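Local coordinates for mandelate racemase/muconate lactonizing enzyme family protein (Sorangium cellulosum, PDB 3S5S) that belongs to the enolase superfamily, combining an N-terminal capping domain with a C-terminal beta/alpha barrel, its specific function not being established here, at residues 18-23 with 329-334; 132-137 with 311-316; 136-141 with 161-166. All blocks are in the same frame, centred on the assembly; numbering follows the deposited sequence.

Contact 1: 18-23 with 329-334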
ATOM      1  N   PRO A  18      29.999   8.626  14.597  1.00 38.09           N
ATOM      2  CA  PRO A  18      30.868   9.521  13.872  1.00 40.39           C
ATOM      3  C   PRO A  18      30.799   9.319  12.348  1.00 40.84           C
ATOM      4  O   PRO A  18      30.633   8.190  11.863  1.00 39.55           O
ATOM      5  CB  PRO A  18      32.269   9.147  14.391  1.00 42.22           C
ATOM      6  CG  PRO A  18      32.063   8.347  15.596  1.00 40.03           C
ATOM      7  CD  PRO A  18      30.766   7.668  15.411  1.00 38.98           C
ATOM      8  N   LEU A  19      30.868  10.432  11.622  1.00 43.23           N
ATOM      9  CA  LEU A  19      31.070  10.463  10.181  1.00 45.34           C
ATOM     10  C   LEU A  19      32.579  10.626   9.986  1.00 49.56           C
ATOM     11  O   LEU A  19      33.229  11.294  10.813  1.00 51.48           O
ATOM     12  CB  LEU A  19      30.301  11.641   9.576  1.00 44.67           C
ATOM     13  CG  LEU A  19      28.760  11.610   9.765  1.00 43.34           C
ATOM     14  CD1 LEU A  19      28.063  12.846   9.247  1.00 40.97           C
ATOM     15  CD2 LEU A  19      28.151  10.397   9.102  1.00 39.18           C
ATOM     16  N   HIS A  20      33.154  10.005   8.947  1.00 52.26           N
ATOM     17  CA  HIS A  20      34.612  10.140   8.697  1.00 57.17           C
ATOM     18  C   HIS A  20      34.942  11.636   8.536  1.00 60.68           C
ATOM     19  O   HIS A  20      35.682  12.274   9.330  1.00 62.15           O
ATOM     20  CB  HIS A  20      35.029   9.419   7.412  1.00 56.79           C
ATOM     21  CG  HIS A  20      34.734   7.952   7.391  1.00 57.02           C
ATOM     22  ND1 HIS A  20      35.607   7.008   7.890  1.00 60.54           N
ATOM     23  CD2 HIS A  20      33.690   7.259   6.875  1.00 57.30           C
ATOM     24  CE1 HIS A  20      35.100   5.798   7.709  1.00 59.22           C
ATOM     25  NE2 HIS A  20      33.939   5.922   7.091  1.00 56.83           N
ATOM     26  N   GLU A  21      34.358  12.161   7.462  1.00 62.42           N
ATOM     27  CA  GLU A  21      34.296  13.574   7.136  1.00 65.62           C
ATOM     28  C   GLU A  21      32.806  13.951   7.366  1.00 64.21           C
ATOM     29  O   GLU A  21      31.943  13.087   7.261  1.00 62.51           O
ATOM     30  CB  GLU A  21      34.743  13.770   5.659  1.00 66.27           C
ATOM     31  CG  GLU A  21      33.747  13.139   4.635  1.00 67.41           C
ATOM     32  CD  GLU A  21      34.401  12.335   3.503  1.00 70.34           C
ATOM     33  OE1 GLU A  21      34.857  12.978   2.523  1.00 71.64           O
ATOM     34  OE2 GLU A  21      34.411  11.068   3.584  1.00 68.36           O
ATOM     35  N   PRO A  22      32.510  15.220   7.730  1.00 66.04           N
ATOM     36  CA  PRO A  22      31.138  15.758   7.656  1.00 65.16           C
ATOM     37  C   PRO A  22      30.422  15.450   6.317  1.00 64.19           C
ATOM     38  O   PRO A  22      31.082  15.381   5.266  1.00 65.52           O
ATOM     39  CB  PRO A  22      31.340  17.277   7.807  1.00 67.47           C
ATOM     40  CG  PRO A  22      32.833  17.487   8.180  1.00 69.37           C
ATOM     41  CD  PRO A  22      33.423  16.137   8.448  1.00 68.46           C
ATOM     42  N   PHE A  23      29.099  15.248   6.370  1.00 62.09           N
ATOM     43  CA  PHE A  23      28.249  14.968   5.196  1.00 60.37           C
ATOM     44  C   PHE A  23      27.618  16.305   4.750  1.00 60.83           C
ATOM     45  O   PHE A  23      26.593  16.729   5.291  1.00 59.53           O
ATOM     46  CB  PHE A  23      27.157  13.924   5.586  1.00 58.05           C
ATOM     47  CG  PHE A  23      26.524  13.157   4.414  1.00 56.03           C
ATOM     48  CD1 PHE A  23      26.735  11.785   4.267  1.00 55.72           C
ATOM     49  CD2 PHE A  23      25.666  13.783   3.507  1.00 55.63           C
ATOM     50  CE1 PHE A  23      26.115  11.044   3.199  1.00 56.40           C
ATOM     51  CE2 PHE A  23      25.048  13.054   2.440  1.00 55.42           C
ATOM     52  CZ  PHE A  23      25.272  11.684   2.286  1.00 53.57           C
ATOM     53  N   PHE A 329      29.650   6.107   5.024  1.00 35.01           N
ATOM     54  CA  PHE A 329      30.162   7.414   5.517  1.00 36.72           C
ATOM     55  C   PHE A 329      30.388   7.480   7.040  1.00 37.12           C
ATOM     56  O   PHE A 329      30.879   8.497   7.600  1.00 38.40           O
ATOM     57  CB  PHE A 329      29.191   8.529   5.112  1.00 36.69           C
ATOM     58  CG  PHE A 329      29.227   8.839   3.670  1.00 37.88           C
ATOM     59  CD1 PHE A 329      28.474   8.107   2.772  1.00 36.17           C
ATOM     60  CD2 PHE A 329      30.036   9.843   3.193  1.00 40.14           C
ATOM     61  CE1 PHE A 329      28.532   8.381   1.416  1.00 37.75           C
ATOM     62  CE2 PHE A 329      30.092  10.126   1.818  1.00 42.82           C
ATOM     63  CZ  PHE A 329      29.344   9.394   0.932  1.00 40.05           C
ATOM     64  N   LEU A 330      30.013   6.390   7.695  1.00 35.64           N
ATOM     65  CA  LEU A 330      30.077   6.266   9.144  1.00 35.11           C
ATOM     66  C   LEU A 330      31.347   5.545   9.573  1.00 36.56           C
ATOM     67  O   LEU A 330      31.678   4.456   9.050  1.00 36.00           O
ATOM     68  CB  LEU A 330      28.850   5.518   9.652  1.00 32.30           C
ATOM     69  CG  LEU A 330      27.496   6.138   9.281  1.00 29.70           C
ATOM     70  CD1 LEU A 330      26.398   5.298   9.873  1.00 27.63           C
ATOM     71  CD2 LEU A 330      27.339   7.560   9.782  1.00 28.74           C
ATOM     72  N   ALA A 331      32.013   6.145  10.559  1.00 37.35           N
ATOM     73  CA  ALA A 331      33.286   5.689  11.067  1.00 38.62           C
ATOM     74  C   ALA A 331      33.136   4.471  11.939  1.00 38.11           C
ATOM     75  O   ALA A 331      34.123   3.869  12.330  1.00 40.28           O
ATOM     76  CB  ALA A 331      33.953   6.808  11.862  1.00 40.18           C
ATOM     77  N   GLU A 332      31.915   4.123  12.292  1.00 36.71           N
ATOM     78  CA  GLU A 332      31.657   2.914  13.074  1.00 36.70           C
ATOM     79  C   GLU A 332      30.366   2.301  12.636  1.00 33.48           C
ATOM     80  O   GLU A 332      29.548   2.944  11.999  1.00 32.90           O
ATOM     81  CB  GLU A 332      31.492   3.236  14.557  1.00 38.09           C
ATOM     82  CG  GLU A 332      32.749   3.385  15.285  1.00 44.53           C
ATOM     83  CD  GLU A 332      32.676   4.477  16.347  1.00 50.80           C
ATOM     84  OE1 GLU A 332      31.561   4.735  16.891  1.00 50.57           O
ATOM     85  OE2 GLU A 332      33.757   5.067  16.620  1.00 54.11           O
ATOM     86  N   ASN A 333      30.179   1.058  13.034  1.00 32.58           N
ATOM     87  CA  ASN A 333      28.954   0.316  12.807  1.00 30.03           C
ATOM     88  C   ASN A 333      28.635  -0.329  14.131  1.00 29.97           C
ATOM     89  O   ASN A 333      29.232  -1.369  14.476  1.00 30.96           O
ATOM     90  CB  ASN A 333      29.145  -0.763  11.731  1.00 28.66           C
ATOM     91  CG  ASN A 333      27.884  -1.597  11.524  1.00 27.15           C
ATOM     92  OD1 ASN A 333      26.936  -1.479  12.285  1.00 27.57           O
ATOM     93  ND2 ASN A 333      27.862  -2.427  10.495  1.00 24.60           N
ATOM     94  N   PRO A 334      27.731   0.280  14.903  1.00 29.35           N
ATOM     95  CA  PRO A 334      27.408  -0.318  16.216  1.00 29.99           C
ATOM     96  C   PRO A 334      26.385  -1.473  16.147  1.00 29.01           C
ATOM     97  O   PRO A 334      25.809  -1.831  17.176  1.00 29.68           O
ATOM     98  CB  PRO A 334      26.811   0.855  17.001  1.00 29.75           C
ATOM     99  CG  PRO A 334      26.201   1.721  15.974  1.00 29.36           C
ATOM    100  CD  PRO A 334      27.095   1.596  14.723  1.00 29.23           C
TER
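A331 N donates to P18 O at 2.8 Å, nearly straight at 168° at the hydrogen, although the donor stands above the carbonyl plane and not on a lone pair. Two residues further along, H20 N donates to F329 O at 3.0 Å, rather less straight, tilted from the plane of that carbonyl. The two bonds bracket the pair L19 and L330, whose backbones form a single beta bridge with their CA atoms 4.4 Å apart. Two CA-H...O contacts fill it in: L330 CA reaches the same P18 O, and L19 CA the same F329 O, so each carbonyl meets both an N-H and a C-H from across the contact. H20 folds back over this patch with CG beside its own backbone N (chi1 -59°). Its imidazole thereby receives A331 CA over one face, a CH-pi contact, while F329 CA lies in the ring plane at the edge. The bridge joins the two domains of the enolase-superfamily fold: 18-23 lies where strand 7-25 of the N-terminal capping domain turns a corner, and 329-334 belongs to the loop following barrel strand 319-322. Beyond the corner, F23 packs edge-to-face on F329. Centroids are 4.8 Å apart and the planes meet at 58°, with CE1 of F23 above the centre of the F329 ring; both phenylalanines also touch T139 of the barrel. At the other, more exposed end, P18 CB meets A331 CB at 3.8 Å, and the E332 side chain crosses that of P18 obliquely, its OE1 3.4 Å from P18 CD. L330 additionally packs on I17 and A33 of the capping-domain sheet, and L19 on Q30 and V300.

Contact 2: 132-137 with 311-316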
ATOM      1  N   THR A 132      16.014  -9.736  -3.654  1.00 25.28           N
ATOM      2  CA  THR A 132      16.830  -9.644  -2.453  1.00 26.07           C
ATOM      3  C   THR A 132      18.161  -8.917  -2.706  1.00 25.81           C
ATOM      4  O   THR A 132      19.004  -8.879  -1.812  1.00 26.35           O
ATOM      5  CB  THR A 132      17.154 -11.047  -1.828  1.00 26.40           C
ATOM      6  OG1 THR A 132      17.589 -11.955  -2.857  1.00 28.93           O
ATOM      7  CG2 THR A 132      15.935 -11.619  -1.067  1.00 26.32           C
ATOM      8  N   ALA A 133      18.346  -8.354  -3.903  1.00 25.02           N
ATOM      9  CA  ALA A 133      19.580  -7.678  -4.262  1.00 24.26           C
ATOM     10  C   ALA A 133      19.299  -6.261  -4.725  1.00 24.62           C
ATOM     11  O   ALA A 133      18.322  -6.025  -5.480  1.00 24.13           O
ATOM     12  CB  ALA A 133      20.262  -8.452  -5.365  1.00 25.30           C
ATOM     13  N   LEU A 134      20.135  -5.301  -4.309  1.00 24.28           N
ATOM     14  CA  LEU A 134      20.037  -3.928  -4.905  1.00 24.13           C
ATOM     15  C   LEU A 134      21.396  -3.424  -5.261  1.00 24.63           C
ATOM     16  O   LEU A 134      22.372  -3.941  -4.762  1.00 25.99           O
ATOM     17  CB  LEU A 134      19.324  -2.913  -4.009  1.00 23.07           C
ATOM     18  CG  LEU A 134      17.894  -3.176  -3.512  1.00 19.74           C
ATOM     19  CD1 LEU A 134      17.537  -2.183  -2.431  1.00 18.88           C
ATOM     20  CD2 LEU A 134      16.821  -3.143  -4.642  1.00 18.71           C
ATOM     21  N   THR A 135      21.456  -2.459  -6.172  1.00 25.55           N
ATOM     22  CA  THR A 135      22.699  -1.801  -6.554  1.00 26.09           C
ATOM     23  C   THR A 135      22.588  -0.329  -6.190  1.00 25.11           C
ATOM     24  O   THR A 135      21.695   0.363  -6.691  1.00 24.29           O
ATOM     25  CB  THR A 135      22.952  -1.988  -8.029  1.00 27.16           C
ATOM     26  OG1 THR A 135      23.201  -3.370  -8.240  1.00 33.23           O
ATOM     27  CG2 THR A 135      24.173  -1.220  -8.525  1.00 28.24           C
ATOM     28  N   THR A 136      23.481   0.133  -5.310  1.00 24.28           N
ATOM     29  CA  THR A 136      23.428   1.536  -4.820  1.00 23.74           C
ATOM     30  C   THR A 136      24.313   2.506  -5.579  1.00 23.91           C
ATOM     31  O   THR A 136      25.376   2.137  -6.034  1.00 25.42           O
ATOM     32  CB  THR A 136      23.662   1.638  -3.244  1.00 23.76           C
ATOM     33  OG1 THR A 136      23.354   2.964  -2.783  1.00 23.04           O
ATOM     34  CG2 THR A 136      25.053   1.160  -2.813  1.00 21.39           C
ATOM     35  N   ASP A 137      23.864   3.739  -5.749  1.00 23.72           N
ATOM     36  CA  ASP A 137      24.775   4.817  -6.126  1.00 25.02           C
ATOM     37  C   ASP A 137      25.622   5.194  -4.901  1.00 24.54           C
ATOM     38  O   ASP A 137      25.410   4.651  -3.808  1.00 24.25           O
ATOM     39  CB  ASP A 137      24.018   6.040  -6.689  1.00 25.27           C
ATOM     40  CG  ASP A 137      23.196   6.778  -5.643  1.00 25.90           C
ATOM     41  OD1 ASP A 137      23.574   6.859  -4.458  1.00 29.22           O
ATOM     42  OD2 ASP A 137      22.159   7.326  -6.010  1.00 27.35           O
ATOM     43  N   CYS A 311      15.038  -3.575   2.333  1.00 21.21           N
ATOM     44  CA  CYS A 311      13.972  -4.585   2.424  1.00 20.78           C
ATOM     45  C   CYS A 311      12.726  -4.049   1.757  1.00 20.03           C
ATOM     46  O   CYS A 311      12.046  -4.776   1.033  1.00 19.60           O
ATOM     47  CB  CYS A 311      13.637  -4.892   3.876  1.00 20.72           C
ATOM     48  SG  CYS A 311      14.855  -5.889   4.719  1.00 27.35           S
ATOM     49  N   PHE A 312      12.448  -2.767   2.008  1.00 18.36           N
ATOM     50  CA  PHE A 312      11.284  -2.090   1.446  1.00 17.56           C
ATOM     51  C   PHE A 312      11.388  -2.050  -0.097  1.00 17.13           C
ATOM     52  O   PHE A 312      10.549  -2.654  -0.799  1.00 16.61           O
ATOM     53  CB  PHE A 312      11.122  -0.689   2.117  1.00 16.82           C
ATOM     54  CG  PHE A 312      10.096   0.230   1.476  1.00 15.71           C
ATOM     55  CD1 PHE A 312       8.795   0.271   1.932  1.00 15.47           C
ATOM     56  CD2 PHE A 312      10.457   1.114   0.441  1.00 19.93           C
ATOM     57  CE1 PHE A 312       7.813   1.165   1.363  1.00 14.31           C
ATOM     58  CE2 PHE A 312       9.506   2.011  -0.158  1.00 19.06           C
ATOM     59  CZ  PHE A 312       8.162   2.031   0.333  1.00 18.09           C
ATOM     60  N   ALA A 313      12.409  -1.347  -0.610  1.00 16.96           N
ATOM     61  CA  ALA A 313      12.635  -1.228  -2.065  1.00 16.86           C
ATOM     62  C   ALA A 313      12.741  -2.617  -2.767  1.00 17.88           C
ATOM     63  O   ALA A 313      12.020  -2.853  -3.737  1.00 18.01           O
ATOM     64  CB  ALA A 313      13.836  -0.427  -2.342  1.00 16.86           C
ATOM     65  N   ALA A 314      13.606  -3.531  -2.287  1.00 17.31           N
ATOM     66  CA  ALA A 314      13.717  -4.846  -2.966  1.00 18.51           C
ATOM     67  C   ALA A 314      12.453  -5.727  -2.831  1.00 19.09           C
ATOM     68  O   ALA A 314      12.162  -6.512  -3.705  1.00 20.73           O
ATOM     69  CB  ALA A 314      14.994  -5.648  -2.490  1.00 18.18           C
ATOM     70  N   GLY A 315      11.735  -5.625  -1.715  1.00 18.71           N
ATOM     71  CA  GLY A 315      10.478  -6.360  -1.521  1.00 18.95           C
ATOM     72  C   GLY A 315       9.422  -5.882  -2.482  1.00 19.68           C
ATOM     73  O   GLY A 315       8.770  -6.698  -3.159  1.00 21.06           O
ATOM     74  N   LEU A 316       9.309  -4.569  -2.608  1.00 19.12           N
ATOM     75  CA  LEU A 316       8.324  -3.980  -3.489  1.00 20.39           C
ATOM     76  C   LEU A 316       8.596  -4.225  -4.974  1.00 21.41           C
ATOM     77  O   LEU A 316       7.662  -4.502  -5.722  1.00 20.00           O
ATOM     78  CB  LEU A 316       8.156  -2.482  -3.234  1.00 20.22           C
ATOM     79  CG  LEU A 316       7.439  -2.041  -1.984  1.00 23.36           C
ATOM     80  CD1 LEU A 316       7.596  -0.525  -1.819  1.00 23.50           C
ATOM     81  CD2 LEU A 316       5.977  -2.452  -2.054  1.00 23.91           C
TER
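Beyond the place where L134 packs on A314, the hydroxyl of T136 is gripped twice. OG1 donates to D137 O at 2.9 Å, in the carbonyl plane and on a lone pair, and it is also hydrogen-bonded to L324 N. No hydrogen bond crosses between 132-137 and 311-316, which meet through aliphatic carbon. L134 has CG trans to its carbonyl carbon (chi1 -57°), spreading both methyl branches over the helix: CD2 lies 3.8 Å from A314 CB, and CD1 4.1 Å from A313 CB. A314 CB thus faces the leucine fork, with CG of L134 almost as close as CD2. The axes of strand 133-135 and helix segment 311-316 approach to 8.5 Å, at 111° between their N-to-C directions. Before the strand, S130 OG bonds to G315 O and A314 is backbone-bonded to G131, tying the connecting turn to the helix end. T132 and L134 are backbone-bonded to L348 and L346, at strand 345-347, while helix 303-316 packs A313 on I296 of barrel strand 293-296, F312 and L316 on helix 272-289, and C311 on helix 123-126; L316 O accepts a bond from R90 of the second subunit.

Contact 3: 136-141 with 161-166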
ATOM      1  N   THR A 136      23.481   0.133  -5.310  1.00 24.28           N
ATOM      2  CA  THR A 136      23.428   1.536  -4.820  1.00 23.74           C
ATOM      3  C   THR A 136      24.313   2.506  -5.579  1.00 23.91           C
ATOM      4  O   THR A 136      25.376   2.137  -6.034  1.00 25.42           O
ATOM      5  CB  THR A 136      23.662   1.638  -3.244  1.00 23.76           C
ATOM      6  OG1 THR A 136      23.354   2.964  -2.783  1.00 23.04           O
ATOM      7  CG2 THR A 136      25.053   1.160  -2.813  1.00 21.39           C
ATOM      8  N   ASP A 137      23.864   3.739  -5.749  1.00 23.72           N
ATOM      9  CA  ASP A 137      24.775   4.817  -6.126  1.00 25.02           C
ATOM     10  C   ASP A 137      25.622   5.194  -4.901  1.00 24.54           C
ATOM     11  O   ASP A 137      25.410   4.651  -3.808  1.00 24.25           O
ATOM     12  CB  ASP A 137      24.018   6.040  -6.689  1.00 25.27           C
ATOM     13  CG  ASP A 137      23.196   6.778  -5.643  1.00 25.90           C
ATOM     14  OD1 ASP A 137      23.574   6.859  -4.458  1.00 29.22           O
ATOM     15  OD2 ASP A 137      22.159   7.326  -6.010  1.00 27.35           O
ATOM     16  N   ILE A 138      26.571   6.098  -5.077  1.00 24.74           N
ATOM     17  CA  ILE A 138      27.331   6.646  -3.980  1.00 25.50           C
ATOM     18  C   ILE A 138      27.491   8.114  -4.239  1.00 27.99           C
ATOM     19  O   ILE A 138      27.450   8.590  -5.376  1.00 28.71           O
ATOM     20  CB  ILE A 138      28.733   5.983  -3.798  1.00 27.12           C
ATOM     21  CG1 ILE A 138      29.363   6.356  -2.428  1.00 27.12           C
ATOM     22  CG2 ILE A 138      29.658   6.307  -5.007  1.00 26.67           C
ATOM     23  CD1 ILE A 138      30.845   5.866  -2.212  1.00 29.32           C
ATOM     24  N   THR A 139      27.671   8.859  -3.167  1.00 30.14           N
ATOM     25  CA  THR A 139      27.465  10.260  -3.255  1.00 32.23           C
ATOM     26  C   THR A 139      28.762  11.020  -3.129  1.00 34.34           C
ATOM     27  O   THR A 139      29.623  10.680  -2.349  1.00 34.70           O
ATOM     28  CB  THR A 139      26.285  10.708  -2.322  1.00 31.45           C
ATOM     29  OG1 THR A 139      26.399  12.102  -2.037  1.00 36.56           O
ATOM     30  CG2 THR A 139      26.281   9.958  -1.067  1.00 30.88           C
ATOM     31  N   ILE A 140      28.922  12.002  -3.990  1.00 37.63           N
ATOM     32  CA  ILE A 140      30.075  12.879  -3.958  1.00 41.31           C
ATOM     33  C   ILE A 140      29.636  14.212  -3.378  1.00 44.00           C
ATOM     34  O   ILE A 140      28.951  15.030  -4.029  1.00 44.34           O
ATOM     35  CB  ILE A 140      30.706  13.017  -5.305  1.00 41.92           C
ATOM     36  CG1 ILE A 140      31.274  11.650  -5.705  1.00 41.73           C
ATOM     37  CG2 ILE A 140      31.820  14.058  -5.248  1.00 44.55           C
ATOM     38  CD1 ILE A 140      31.666  11.522  -7.148  1.00 40.98           C
ATOM     39  N   THR A 141      30.015  14.383  -2.114  1.00 46.26           N
ATOM     40  CA  THR A 141      29.486  15.445  -1.264  1.00 48.36           C
ATOM     41  C   THR A 141      30.335  16.706  -1.371  1.00 51.08           C
ATOM     42  O   THR A 141      31.496  16.617  -1.774  1.00 52.61           O
ATOM     43  CB  THR A 141      29.365  14.957   0.192  1.00 47.60           C
ATOM     44  OG1 THR A 141      28.572  15.890   0.919  1.00 50.41           O
ATOM     45  CG2 THR A 141      30.738  14.781   0.869  1.00 49.16           C
ATOM     46  N   ARG A 161      28.624   2.529 -10.781  1.00 30.29           N
ATOM     47  CA  ARG A 161      28.209   3.020 -12.090  1.00 32.60           C
ATOM     48  C   ARG A 161      27.244   4.209 -11.954  1.00 32.15           C
ATOM     49  O   ARG A 161      26.912   4.873 -12.956  1.00 33.66           O
ATOM     50  CB  ARG A 161      27.534   1.904 -12.890  1.00 33.36           C
ATOM     51  CG  ARG A 161      28.497   0.749 -13.384  1.00 39.46           C
ATOM     52  CD  ARG A 161      28.777   0.882 -14.909  1.00 48.23           C
ATOM     53  NE  ARG A 161      29.959   0.140 -15.354  1.00 56.80           N
ATOM     54  CZ  ARG A 161      30.738   0.509 -16.376  1.00 61.63           C
ATOM     55  NH1 ARG A 161      30.451   1.617 -17.065  1.00 63.27           N
ATOM     56  NH2 ARG A 161      31.804  -0.226 -16.715  1.00 62.32           N
ATOM     57  N   ALA A 162      26.811   4.509 -10.734  1.00 29.96           N
ATOM     58  CA  ALA A 162      25.935   5.661 -10.542  1.00 29.97           C
ATOM     59  C   ALA A 162      26.509   6.562  -9.465  1.00 30.75           C
ATOM     60  O   ALA A 162      26.832   6.103  -8.369  1.00 30.26           O
ATOM     61  CB  ALA A 162      24.526   5.231 -10.217  1.00 27.53           C
ATOM     62  N   LEU A 163      26.664   7.848  -9.786  1.00 31.95           N
ATOM     63  CA  LEU A 163      27.154   8.815  -8.822  1.00 32.31           C
ATOM     64  C   LEU A 163      26.172   9.948  -8.620  1.00 32.75           C
ATOM     65  O   LEU A 163      25.714  10.557  -9.588  1.00 33.74           O
ATOM     66  CB  LEU A 163      28.471   9.384  -9.290  1.00 34.19           C
ATOM     67  CG  LEU A 163      29.520   8.335  -9.639  1.00 35.29           C
ATOM     68  CD1 LEU A 163      30.667   9.044 -10.246  1.00 36.27           C
ATOM     69  CD2 LEU A 163      29.924   7.537  -8.396  1.00 32.54           C
ATOM     70  N   LYS A 164      25.868  10.220  -7.352  1.00 32.19           N
ATOM     71  CA  LYS A 164      25.045  11.326  -6.932  1.00 32.03           C
ATOM     72  C   LYS A 164      25.953  12.470  -6.488  1.00 34.15           C
ATOM     73  O   LYS A 164      26.709  12.359  -5.512  1.00 33.88           O
ATOM     74  CB  LYS A 164      24.161  10.875  -5.775  1.00 30.87           C
ATOM     75  CG  LYS A 164      23.331  11.958  -5.094  1.00 29.66           C
ATOM     76  CD  LYS A 164      22.110  11.267  -4.486  1.00 31.91           C
ATOM     77  CE  LYS A 164      21.406  12.079  -3.401  1.00 33.36           C
ATOM     78  NZ  LYS A 164      19.949  11.691  -3.246  1.00 30.93           N
ATOM     79  N   VAL A 165      25.855  13.592  -7.174  1.00 35.23           N
ATOM     80  CA  VAL A 165      26.741  14.691  -6.870  1.00 37.58           C
ATOM     81  C   VAL A 165      25.914  15.735  -6.134  1.00 38.29           C
ATOM     82  O   VAL A 165      24.922  16.208  -6.676  1.00 37.92           O
ATOM     83  CB  VAL A 165      27.385  15.257  -8.178  1.00 39.09           C
ATOM     84  CG1 VAL A 165      28.185  16.518  -7.908  1.00 40.53           C
ATOM     85  CG2 VAL A 165      28.254  14.199  -8.830  1.00 37.83           C
ATOM     86  N   LYS A 166      26.296  16.072  -4.902  1.00 39.14           N
ATOM     87  CA  LYS A 166      25.596  17.158  -4.208  1.00 41.46           C
ATOM     88  C   LYS A 166      25.962  18.458  -4.899  1.00 44.08           C
ATOM     89  O   LYS A 166      27.051  18.562  -5.472  1.00 45.59           O
ATOM     90  CB  LYS A 166      25.882  17.196  -2.698  1.00 41.41           C
ATOM     91  CG  LYS A 166      25.362  15.955  -1.915  1.00 40.57           C
ATOM     92  CD  LYS A 166      23.894  16.006  -1.498  1.00 42.97           C
ATOM     93  CE  LYS A 166      23.419  14.570  -1.261  1.00 45.25           C
ATOM     94  NZ  LYS A 166      22.097  14.366  -0.553  1.00 47.45           N
TER
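In I138 a chi1 of -166° sends CG1 away from the amide N and leaves CG2 facing L163; L163 (chi1 -53°) runs alongside, and its CD2 meets that CG2 at 3.6 Å. The second leucine branch, CD1, lies 4.1 Å from I140 CD1. Backbone bonds hold the parallel strands in register: I138 O takes K164 N at 3.0 Å, I140 O takes K166 N, and a weak bond runs from I138 N to A162 O. K164 O takes two donors: I140 N at 2.7 Å, almost along the C=O axis, and T139 OG1 by a weak 3.5 Å bond. This is the first beta-alpha-beta unit of the barrel, with helix 146-158 as the crossover: I138, I140 and L163 lie on the face packed against it, and V165 touches helix 175-185. T139 and K164 point to the opposite face. There K164 runs extended to salt bridges with D323, D194 and E222. K164 and K166, separated by V165, are consistent with the KxK motif known from the muconate lactonizing enzyme subgroup. D137 CB packs on A162 CB at 3.7 Å, and T139 OG1 lies 3.9 Å from K166 CE.

In the fold
Strand 133-140 connects contacts 2 and 3, which share T136 and D137 although their centres are about 17 Å apart: its first half meets helix 303-316, its second half the neighbouring barrel strand 162-166. Contact 1 meets that second half, and so contact 3, from both domains: F329 CZ of the barrel loop lies 3.5 Å from T139 O, and F23 CZ of the capping domain 3.9 Å from T139 CG2. Contact 2 is more remote, its nearest atoms about 7 Å from contact 1 and the centres about 23 Å apart. In relatives the active site lies between the capping domain and the C-terminal strand ends of the barrel, consistent with contacts 1 and 3 bordering it.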